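Local structure of uncharacterized protein (Pyrococcus horikoshii, 2P8T) at residues Y15-I24 with I191-V199; I98-F108 with L176-K187. The protein is of unknown function but may bind ATP and act as an aminoacyl-tRNA ligase, and probably carries an N-terminal helix-turn-helix domain. All coordinates share one frame; numbering follows the deposited sequence.

Interaction 1. Residues Y15-I24 with I191-V199; sequences YTVEDVLAVI and ITPEILEVV
The ring of Y15 turns its edge to the C-terminal tail: the carbonyl oxygen of V198 lies in the ring plane, and Y15 OH donates to V198 O over a short 2.5 Å. The hydroxyl meets this carbonyl almost end-on, with a C=O...donor angle of 168°, while Y15 CE1 comes within 4.0 Å of V199 CA. With chi1 at 63°, CG of Y15 is wedged between its own N and carbonyl carbon, which brings the hydroxyl end of the ring nearer to the tail than the direction of the CB bond would suggest. T16 and D19 close the start of helix 17-26 as a capping box: D19 N donates to T16 OG1, and T16 N to D19 OD2. Apart from the tyrosine hydroxyl, the contact is apolar. I195 is the knob, seated among V17, V20, L21 and I24. Its CD1 presses on L21 CD2 at 3.6 Å, roughly at right angles, while its CG2 branch slides past V20 CG1 at 3.9 Å. V20 forks over the tail, its other methyl, CG2, meeting V198 CG1 at 3.7 Å. The short helix 193-196, capped by T192, thus lies against the first helix of the predicted helix-turn-helix domain. I76 of helix 71-81 touches I195, L50 and K53 of helix 44-56 touch Y15, and helix 172-187 touches L21 through I180.

Interaction 2. Residues I98-F108 with L176-K187; sequences IAIVVKNPPEF and LKSAIHVAYILK
I98, I100 and V102 pack against helix 172-187, a helix laid on one face of an antiparallel sheet in an alpha+beta fold. Strand 98-102 and helix segment 176-187 run nearly parallel, 21° apart, with axes approaching to 8.2 Å. The small A179 suits this closeness: its CB sits between two isoleucine bumps, I98 CG2 at 3.7 Å and I100 CD1 at 3.8 Å. I98 also reaches L176, and the tip of I100 extends on to I180 CG1. Farther along, V102 faces A183 and spreads its two methyls, CG2 against L186 CD1 and CG1 against the lysine chain of K187. L186 is the bump that fills the hollow formed by V102, P106 and F108. Its CD1 branch rests on V102, while CD2 pushes in between P106 and F108, 3.7 Å from F108 CB and 4.0 Å from P106 CD. The loop after the strand thereby wraps round L186 and K187. K103 NZ is engaged by D157 in a salt bridge and by the L81 carbonyl. K187, bent at chi2 (-59°), lays its aliphatic part along V102 and brings its ammonium to two loop carbonyls: weakly to K103 O, and to N104 O at 3.0 Å, with NZ standing well above the N104 carbonyl plane.

From the N terminus, helix 17-26 opens the chain, and interaction 1 closes its longest loop only when 191-199 returns at the last modelled residues. Interaction 2 is nested inside: 98-108 holds the end of strand 95-102 and the loop after it, and meets 176-187 of helix 172-187 after an intervening 67 residues. That helix is followed by helix 193-196, so the chain passes directly from one contact to the other. Their centres lie about 14 Å apart, yet they touch: D19 forms a salt bridge with K177, E18 probably hydrogen-bonds H181, and A22 packs on I180. One side of helix 172-187 thus covers the sheet, and another meets the N-terminal helix, joining the two family regions.

Interaction 1. Residues Y15-I24 with I191-V199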
loop_
_atom_site.group_PDB
_atom_site.type_symbol
_atom_site.label_atom_id
_atom_site.label_comp_id
_atom_site.label_asym_id
_atom_site.label_seq_id
_atom_site.Cartn_x
_atom_site.Cartn_y
_atom_site.Cartn_z
ATOM N N TYR A 15 -15.064 7.727 1.583
ATOM C CA TYR A 15 -13.777 7.128 1.162
ATOM C C TYR A 15 -12.621 7.929 1.740
ATOM O O TYR A 15 -12.767 9.120 2.029
ATOM C CB TYR A 15 -13.654 7.013 -0.372
ATOM C CG TYR A 15 -13.667 8.330 -1.150
ATOM C CD1 TYR A 15 -12.516 9.110 -1.284
ATOM C CD2 TYR A 15 -14.830 8.764 -1.796
ATOM C CE1 TYR A 15 -12.530 10.310 -2.011
ATOM C CE2 TYR A 15 -14.856 9.966 -2.528
ATOM C CZ TYR A 15 -13.707 10.730 -2.628
ATOM O OH TYR A 15 -13.737 11.894 -3.357
ATOM N N THR A 16 -11.467 7.275 1.885
ATOM C CA THR A 16 -10.303 7.873 2.536
ATOM C C THR A 16 -9.141 8.056 1.547
ATOM O O THR A 16 -9.193 7.529 0.444
ATOM C CB THR A 16 -9.836 6.982 3.713
ATOM O OG1 THR A 16 -9.359 5.735 3.195
ATOM C CG2 THR A 16 -11.015 6.681 4.649
ATOM N N VAL A 17 -8.102 8.803 1.948
ATOM C CA VAL A 17 -6.883 8.923 1.128
ATOM C C VAL A 17 -6.285 7.528 0.853
ATOM O O VAL A 17 -5.730 7.284 -0.221
ATOM C CB VAL A 17 -5.842 9.908 1.750
ATOM C CG1 VAL A 17 -5.277 9.362 3.056
ATOM C CG2 VAL A 17 -4.720 10.232 0.780
ATOM N N GLU A 18 -6.452 6.599 1.798
ATOM C CA GLU A 18 -5.920 5.257 1.625
ATOM C C GLU A 18 -6.680 4.549 0.524
ATOM O O GLU A 18 -6.102 3.780 -0.217
ATOM C CB GLU A 18 -5.973 4.445 2.933
ATOM C CG GLU A 18 -4.951 4.891 3.975
ATOM C CD GLU A 18 -5.428 6.019 4.862
ATOM O OE1 GLU A 18 -6.605 6.425 4.728
ATOM O OE2 GLU A 18 -4.626 6.486 5.707
ATOM N N ASP A 19 -7.989 4.814 0.417
ATOM C CA ASP A 19 -8.777 4.268 -0.680
ATOM C C ASP A 19 -8.331 4.865 -2.021
ATOM O O ASP A 19 -8.258 4.153 -3.012
ATOM C CB ASP A 19 -10.282 4.530 -0.474
ATOM C CG ASP A 19 -10.841 3.859 0.771
ATOM O OD1 ASP A 19 -10.527 2.662 1.032
ATOM O OD2 ASP A 19 -11.615 4.531 1.485
ATOM N N VAL A 20 -8.057 6.167 -2.054
ATOM C CA VAL A 20 -7.567 6.830 -3.279
ATOM C C VAL A 20 -6.259 6.157 -3.670
ATOM O O VAL A 20 -6.126 5.661 -4.800
ATOM C CB VAL A 20 -7.338 8.346 -3.094
ATOM C CG1 VAL A 20 -6.757 8.997 -4.378
ATOM C CG2 VAL A 20 -8.638 9.059 -2.646
ATOM N N LEU A 21 -5.323 6.078 -2.722
ATOM C CA LEU A 21 -4.021 5.452 -3.026
ATOM C C LEU A 21 -4.182 4.017 -3.518
ATOM O O LEU A 21 -3.559 3.630 -4.510
ATOM C CB LEU A 21 -3.056 5.529 -1.839
ATOM C CG LEU A 21 -2.609 6.926 -1.385
ATOM C CD1 LEU A 21 -2.053 6.919 0.028
ATOM C CD2 LEU A 21 -1.618 7.510 -2.376
ATOM N N ALA A 22 -5.046 3.238 -2.853
ATOM C CA ALA A 22 -5.324 1.864 -3.256
ATOM C C ALA A 22 -5.818 1.743 -4.693
ATOM O O ALA A 22 -5.350 0.874 -5.436
ATOM C CB ALA A 22 -6.307 1.186 -2.289
ATOM N N VAL A 23 -6.763 2.598 -5.084
ATOM C CA VAL A 23 -7.306 2.544 -6.446
ATOM C C VAL A 23 -6.194 2.777 -7.478
ATOM O O VAL A 23 -6.103 2.067 -8.470
ATOM C CB VAL A 23 -8.480 3.562 -6.644
ATOM C CG1 VAL A 23 -8.746 3.812 -8.123
ATOM C CG2 VAL A 23 -9.723 3.077 -5.920
ATOM N N ILE A 24 -5.339 3.754 -7.216
ATOM C CA ILE A 24 -4.233 4.078 -8.107
ATOM C C ILE A 24 -3.228 2.926 -8.190
ATOM O O ILE A 24 -2.753 2.610 -9.284
ATOM C CB ILE A 24 -3.545 5.407 -7.708
ATOM C CG1 ILE A 24 -4.591 6.549 -7.692
ATOM C CG2 ILE A 24 -2.381 5.749 -8.653
ATOM C CD1 ILE A 24 -4.012 7.913 -7.392
ATOM N N ILE A 191 3.387 12.924 -0.338
ATOM C CA ILE A 191 2.234 12.575 -1.168
ATOM C C ILE A 191 1.804 13.819 -1.952
ATOM O O ILE A 191 1.630 14.881 -1.354
ATOM C CB ILE A 191 1.027 12.082 -0.312
ATOM C CG1 ILE A 191 1.382 10.841 0.544
ATOM C CG2 ILE A 191 -0.191 11.803 -1.188
ATOM C CD1 ILE A 191 1.754 9.587 -0.252
ATOM N N THR A 192 1.654 13.680 -3.270
ATOM C CA THR A 192 1.331 14.811 -4.171
ATOM C C THR A 192 -0.014 15.457 -3.819
ATOM O O THR A 192 -0.956 14.750 -3.440
ATOM C CB THR A 192 1.346 14.392 -5.685
ATOM O OG1 THR A 192 0.886 15.479 -6.510
ATOM C CG2 THR A 192 0.437 13.222 -5.932
ATOM N N PRO A 193 -0.110 16.799 -3.940
ATOM C CA PRO A 193 -1.411 17.454 -3.742
ATOM C C PRO A 193 -2.511 16.941 -4.676
ATOM O O PRO A 193 -3.688 16.985 -4.316
ATOM C CB PRO A 193 -1.122 18.925 -4.034
ATOM C CG PRO A 193 0.369 19.077 -3.817
ATOM C CD PRO A 193 0.955 17.770 -4.251
ATOM N N GLU A 194 -2.129 16.460 -5.862
ATOM C CA GLU A 194 -3.085 15.943 -6.826
ATOM C C GLU A 194 -3.865 14.763 -6.262
ATOM O O GLU A 194 -5.015 14.560 -6.616
ATOM C CB GLU A 194 -2.391 15.548 -8.137
ATOM C CG GLU A 194 -1.564 16.673 -8.750
ATOM C CD GLU A 194 -1.351 16.527 -10.253
ATOM O OE1 GLU A 194 -1.252 15.387 -10.753
ATOM O OE2 GLU A 194 -1.281 17.572 -10.943
ATOM N N ILE A 195 -3.228 13.985 -5.385
ATOM C CA ILE A 195 -3.902 12.885 -4.699
ATOM C C ILE A 195 -4.787 13.419 -3.571
ATOM O O ILE A 195 -5.941 13.013 -3.422
ATOM C CB ILE A 195 -2.889 11.854 -4.144
ATOM C CG1 ILE A 195 -2.236 11.075 -5.294
ATOM C CG2 ILE A 195 -3.565 10.872 -3.149
ATOM C CD1 ILE A 195 -1.142 10.096 -4.846
ATOM N N LEU A 196 -4.236 14.318 -2.773
ATOM C CA LEU A 196 -4.988 14.939 -1.675
ATOM C C LEU A 196 -6.246 15.643 -2.186
ATOM O O LEU A 196 -7.260 15.688 -1.481
ATOM C CB LEU A 196 -4.102 15.928 -0.918
ATOM C CG LEU A 196 -2.826 15.381 -0.262
ATOM C CD1 LEU A 196 -1.980 16.525 0.323
ATOM C CD2 LEU A 196 -3.153 14.329 0.807
ATOM N N GLU A 197 -6.192 16.168 -3.417
ATOM C CA GLU A 197 -7.353 16.827 -4.049
ATOM C C GLU A 197 -8.579 15.909 -4.196
ATOM O O GLU A 197 -9.711 16.377 -4.327
ATOM C CB GLU A 197 -6.964 17.384 -5.427
ATOM C CG GLU A 197 -7.749 18.626 -5.844
ATOM C CD GLU A 197 -7.299 19.246 -7.167
ATOM O OE1 GLU A 197 -6.349 18.733 -7.824
ATOM O OE2 GLU A 197 -7.913 20.274 -7.547
ATOM N N VAL A 198 -8.354 14.601 -4.189
ATOM C CA VAL A 198 -9.439 13.648 -4.407
ATOM C C VAL A 198 -10.334 13.497 -3.153
ATOM O O VAL A 198 -11.512 13.129 -3.238
ATOM C CB VAL A 198 -8.889 12.281 -4.903
ATOM C CG1 VAL A 198 -10.038 11.320 -5.253
ATOM C CG2 VAL A 198 -7.938 12.477 -6.106
ATOM N N VAL A 199 -9.784 13.775 -1.975
ATOM C CA VAL A 199 -10.589 13.603 -0.774
ATOM C C VAL A 199 -11.413 14.863 -0.504
ATOM O O VAL A 199 -10.929 15.973 -0.707
ATOM C CB VAL A 199 -9.757 13.145 0.454
ATOM C CG1 VAL A 199 -8.355 13.712 0.414
ATOM C CG2 VAL A 199 -10.460 13.500 1.758
#

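Interaction 2. Residues I98-F108 with L176-K187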
loop_
_atom_site.group_PDB
_atom_site.type_symbol
_atom_site.label_atom_id
_atom_site.label_comp_id
_atom_site.label_asym_id
_atom_site.label_seq_id
_atom_site.Cartn_x
_atom_site.Cartn_y
_atom_site.Cartn_z
ATOM N N ILE A 98 0.173 -8.156 2.798
ATOM C CA ILE A 98 0.675 -7.269 1.760
ATOM C C ILE A 98 2.018 -6.691 2.232
ATOM O O ILE A 98 2.159 -6.308 3.389
ATOM C CB ILE A 98 -0.340 -6.116 1.482
ATOM C CG1 ILE A 98 -1.559 -6.637 0.714
ATOM C CG2 ILE A 98 0.330 -4.935 0.744
ATOM C CD1 ILE A 98 -1.293 -6.828 -0.792
ATOM N N ALA A 99 3.000 -6.667 1.339
ATOM C CA ALA A 99 4.271 -6.043 1.626
ATOM C C ALA A 99 4.426 -4.838 0.705
ATOM O O ALA A 99 4.116 -4.923 -0.501
ATOM C CB ALA A 99 5.438 -7.034 1.422
ATOM N N ILE A 100 4.842 -3.723 1.299
ATOM C CA ILE A 100 5.184 -2.507 0.562
ATOM C C ILE A 100 6.536 -1.977 1.053
ATOM O O ILE A 100 6.740 -1.746 2.250
ATOM C CB ILE A 100 4.094 -1.393 0.709
ATOM C CG1 ILE A 100 2.699 -1.925 0.347
ATOM C CG2 ILE A 100 4.478 -0.152 -0.115
ATOM C CD1 ILE A 100 1.544 -0.900 0.544
ATOM N N VAL A 101 7.456 -1.768 0.118
ATOM C CA VAL A 101 8.748 -1.161 0.419
ATOM C C VAL A 101 8.539 0.343 0.382
ATOM O O VAL A 101 7.943 0.875 -0.578
ATOM C CB VAL A 101 9.828 -1.535 -0.627
ATOM C CG1 VAL A 101 11.176 -0.842 -0.331
ATOM C CG2 VAL A 101 9.990 -3.035 -0.728
ATOM N N VAL A 102 9.016 1.019 1.419
ATOM C CA VAL A 102 9.017 2.487 1.462
ATOM C C VAL A 102 10.453 2.978 1.236
ATOM O O VAL A 102 11.362 2.672 2.011
ATOM C CB VAL A 102 8.495 3.031 2.806
ATOM C CG1 VAL A 102 8.472 4.550 2.788
ATOM C CG2 VAL A 102 7.101 2.478 3.101
ATOM N N LYS A 103 10.633 3.742 0.161
ATOM C CA LYS A 103 11.942 4.173 -0.279
ATOM C C LYS A 103 12.351 5.415 0.463
ATOM O O LYS A 103 11.527 6.291 0.698
ATOM C CB LYS A 103 11.939 4.390 -1.800
ATOM C CG LYS A 103 11.812 3.070 -2.545
ATOM C CD LYS A 103 11.010 3.166 -3.833
ATOM C CE LYS A 103 11.056 1.833 -4.563
ATOM N NZ LYS A 103 10.251 1.788 -5.819
ATOM N N ASN A 104 13.630 5.478 0.830
ATOM C CA ASN A 104 14.191 6.544 1.679
ATOM C C ASN A 104 13.229 7.038 2.768
ATOM O O ASN A 104 12.827 8.206 2.748
ATOM C CB ASN A 104 14.750 7.716 0.829
ATOM C CG ASN A 104 15.432 8.808 1.691
ATOM O OD1 ASN A 104 16.225 8.505 2.590
ATOM N ND2 ASN A 104 15.100 10.071 1.424
ATOM N N PRO A 105 12.856 6.150 3.726
ATOM C CA PRO A 105 11.881 6.492 4.757
ATOM C C PRO A 105 12.452 7.463 5.782
ATOM O O PRO A 105 13.676 7.590 5.890
ATOM C CB PRO A 105 11.602 5.143 5.433
ATOM C CG PRO A 105 12.891 4.388 5.254
ATOM C CD PRO A 105 13.349 4.766 3.889
ATOM N N PRO A 106 11.578 8.140 6.545
ATOM C CA PRO A 106 12.118 8.904 7.674
ATOM C C PRO A 106 12.379 7.883 8.764
ATOM O O PRO A 106 12.083 6.697 8.573
ATOM C CB PRO A 106 10.958 9.815 8.068
ATOM C CG PRO A 106 9.732 9.020 7.695
ATOM C CD PRO A 106 10.104 8.208 6.471
ATOM N N GLU A 107 12.911 8.293 9.906
ATOM C CA GLU A 107 12.959 7.322 10.984
ATOM C C GLU A 107 11.560 7.135 11.588
ATOM O O GLU A 107 10.675 8.003 11.465
ATOM C CB GLU A 107 14.071 7.614 12.003
ATOM C CG GLU A 107 14.144 6.665 13.222
ATOM C CD GLU A 107 14.146 5.143 12.925
ATOM O OE1 GLU A 107 14.035 4.686 11.759
ATOM O OE2 GLU A 107 14.259 4.385 13.908
ATOM N N PHE A 108 11.351 5.960 12.164
ATOM C CA PHE A 108 10.044 5.539 12.629
ATOM C C PHE A 108 10.187 4.614 13.829
ATOM O O PHE A 108 11.279 4.090 14.114
ATOM C CB PHE A 108 9.285 4.814 11.497
ATOM C CG PHE A 108 10.020 3.626 10.935
ATOM C CD1 PHE A 108 9.863 2.361 11.496
ATOM C CD2 PHE A 108 10.873 3.771 9.837
ATOM C CE1 PHE A 108 10.561 1.256 10.987
ATOM C CE2 PHE A 108 11.567 2.678 9.318
ATOM C CZ PHE A 108 11.415 1.417 9.891
ATOM N N LEU A 176 -4.339 -4.847 2.438
ATOM C CA LEU A 176 -3.941 -3.791 1.511
ATOM C C LEU A 176 -4.155 -2.419 2.128
ATOM O O LEU A 176 -3.249 -1.579 2.114
ATOM C CB LEU A 176 -4.697 -3.892 0.182
ATOM C CG LEU A 176 -4.260 -2.853 -0.871
ATOM C CD1 LEU A 176 -2.749 -2.845 -1.090
ATOM C CD2 LEU A 176 -4.999 -3.099 -2.187
ATOM N N LYS A 177 -5.355 -2.201 2.663
ATOM C CA LYS A 177 -5.728 -0.914 3.251
ATOM C C LYS A 177 -4.822 -0.539 4.425
ATOM O O LYS A 177 -4.361 0.605 4.528
ATOM C CB LYS A 177 -7.212 -0.946 3.681
ATOM C CG LYS A 177 -7.870 0.436 3.931
ATOM C CD LYS A 177 -9.416 0.339 3.862
ATOM C CE LYS A 177 -10.125 1.512 4.563
ATOM N NZ LYS A 177 -9.872 2.838 3.870
ATOM N N SER A 178 -4.554 -1.503 5.301
ATOM C CA SER A 178 -3.720 -1.234 6.468
ATOM C C SER A 178 -2.262 -0.980 6.073
ATOM O O SER A 178 -1.606 -0.101 6.650
ATOM C CB SER A 178 -3.819 -2.365 7.499
ATOM O OG SER A 178 -3.452 -3.632 6.956
ATOM N N ALA A 179 -1.756 -1.731 5.095
ATOM C CA ALA A 179 -0.375 -1.487 4.607
ATOM C C ALA A 179 -0.257 -0.076 4.002
ATOM O O ALA A 179 0.712 0.648 4.267
ATOM C CB ALA A 179 0.033 -2.568 3.589
ATOM N N ILE A 180 -1.251 0.321 3.207
ATOM C CA ILE A 180 -1.266 1.661 2.619
ATOM C C ILE A 180 -1.362 2.724 3.717
ATOM O O ILE A 180 -0.712 3.755 3.646
ATOM C CB ILE A 180 -2.361 1.806 1.528
ATOM C CG1 ILE A 180 -2.003 0.913 0.340
ATOM C CG2 ILE A 180 -2.483 3.292 1.067
ATOM C CD1 ILE A 180 -3.085 0.771 -0.717
ATOM N N HIS A 181 -2.143 2.453 4.763
ATOM C CA HIS A 181 -2.200 3.400 5.882
ATOM C C HIS A 181 -0.798 3.658 6.478
ATOM O O HIS A 181 -0.422 4.789 6.715
ATOM C CB HIS A 181 -3.159 2.880 6.952
ATOM C CG HIS A 181 -3.287 3.792 8.129
ATOM N ND1 HIS A 181 -3.722 5.094 8.012
ATOM C CD2 HIS A 181 -3.019 3.598 9.439
ATOM C CE1 HIS A 181 -3.722 5.664 9.205
ATOM N NE2 HIS A 181 -3.308 4.774 10.090
ATOM N N VAL A 182 -0.032 2.589 6.711
ATOM C CA VAL A 182 1.340 2.711 7.239
ATOM C C VAL A 182 2.254 3.467 6.269
ATOM O O VAL A 182 3.012 4.370 6.659
ATOM C CB VAL A 182 1.943 1.314 7.618
ATOM C CG1 VAL A 182 3.372 1.468 8.153
ATOM C CG2 VAL A 182 1.039 0.574 8.650
ATOM N N ALA A 183 2.155 3.116 4.981
ATOM C CA ALA A 183 2.883 3.811 3.922
ATOM C C ALA A 183 2.598 5.307 3.934
ATOM O O ALA A 183 3.529 6.159 3.870
ATOM C CB ALA A 183 2.505 3.206 2.579
ATOM N N TYR A 184 1.304 5.632 4.025
ATOM C CA TYR A 184 0.869 7.031 4.104
ATOM C C TYR A 184 1.436 7.777 5.320
ATOM O O TYR A 184 1.900 8.918 5.181
ATOM C CB TYR A 184 -0.655 7.117 4.064
ATOM C CG TYR A 184 -1.159 8.545 4.077
ATOM C CD1 TYR A 184 -0.880 9.406 3.021
ATOM C CD2 TYR A 184 -1.898 9.033 5.154
ATOM C CE1 TYR A 184 -1.318 10.734 3.026
ATOM C CE2 TYR A 184 -2.343 10.368 5.171
ATOM C CZ TYR A 184 -2.040 11.202 4.101
ATOM O OH TYR A 184 -2.480 12.516 4.093
ATOM N N ILE A 185 1.438 7.153 6.502
ATOM C CA ILE A 185 2.079 7.791 7.678
ATOM C C ILE A 185 3.553 8.133 7.386
ATOM O O ILE A 185 4.038 9.230 7.686
ATOM C CB ILE A 185 1.988 6.911 8.967
ATOM C CG1 ILE A 185 0.526 6.720 9.400
ATOM C CG2 ILE A 185 2.862 7.519 10.099
ATOM C CD1 ILE A 185 0.290 5.536 10.304
ATOM N N LEU A 186 4.277 7.184 6.796
ATOM C CA LEU A 186 5.712 7.353 6.564
ATOM C C LEU A 186 6.063 8.396 5.497
ATOM O O LEU A 186 7.149 9.022 5.540
ATOM C CB LEU A 186 6.322 6.001 6.158
ATOM C CG LEU A 186 6.517 5.041 7.329
ATOM C CD1 LEU A 186 6.762 3.626 6.801
ATOM C CD2 LEU A 186 7.643 5.523 8.231
ATOM N N LYS A 187 5.156 8.577 4.540
ATOM C CA LYS A 187 5.409 9.439 3.378
ATOM C C LYS A 187 4.405 10.600 3.224
ATOM O O LYS A 187 4.305 11.207 2.146
ATOM C CB LYS A 187 5.446 8.589 2.107
ATOM C CG LYS A 187 6.716 7.768 1.966
ATOM C CD LYS A 187 7.957 8.687 1.962
ATOM C CE LYS A 187 9.156 7.965 1.401
ATOM N NZ LYS A 187 10.325 8.877 1.182
#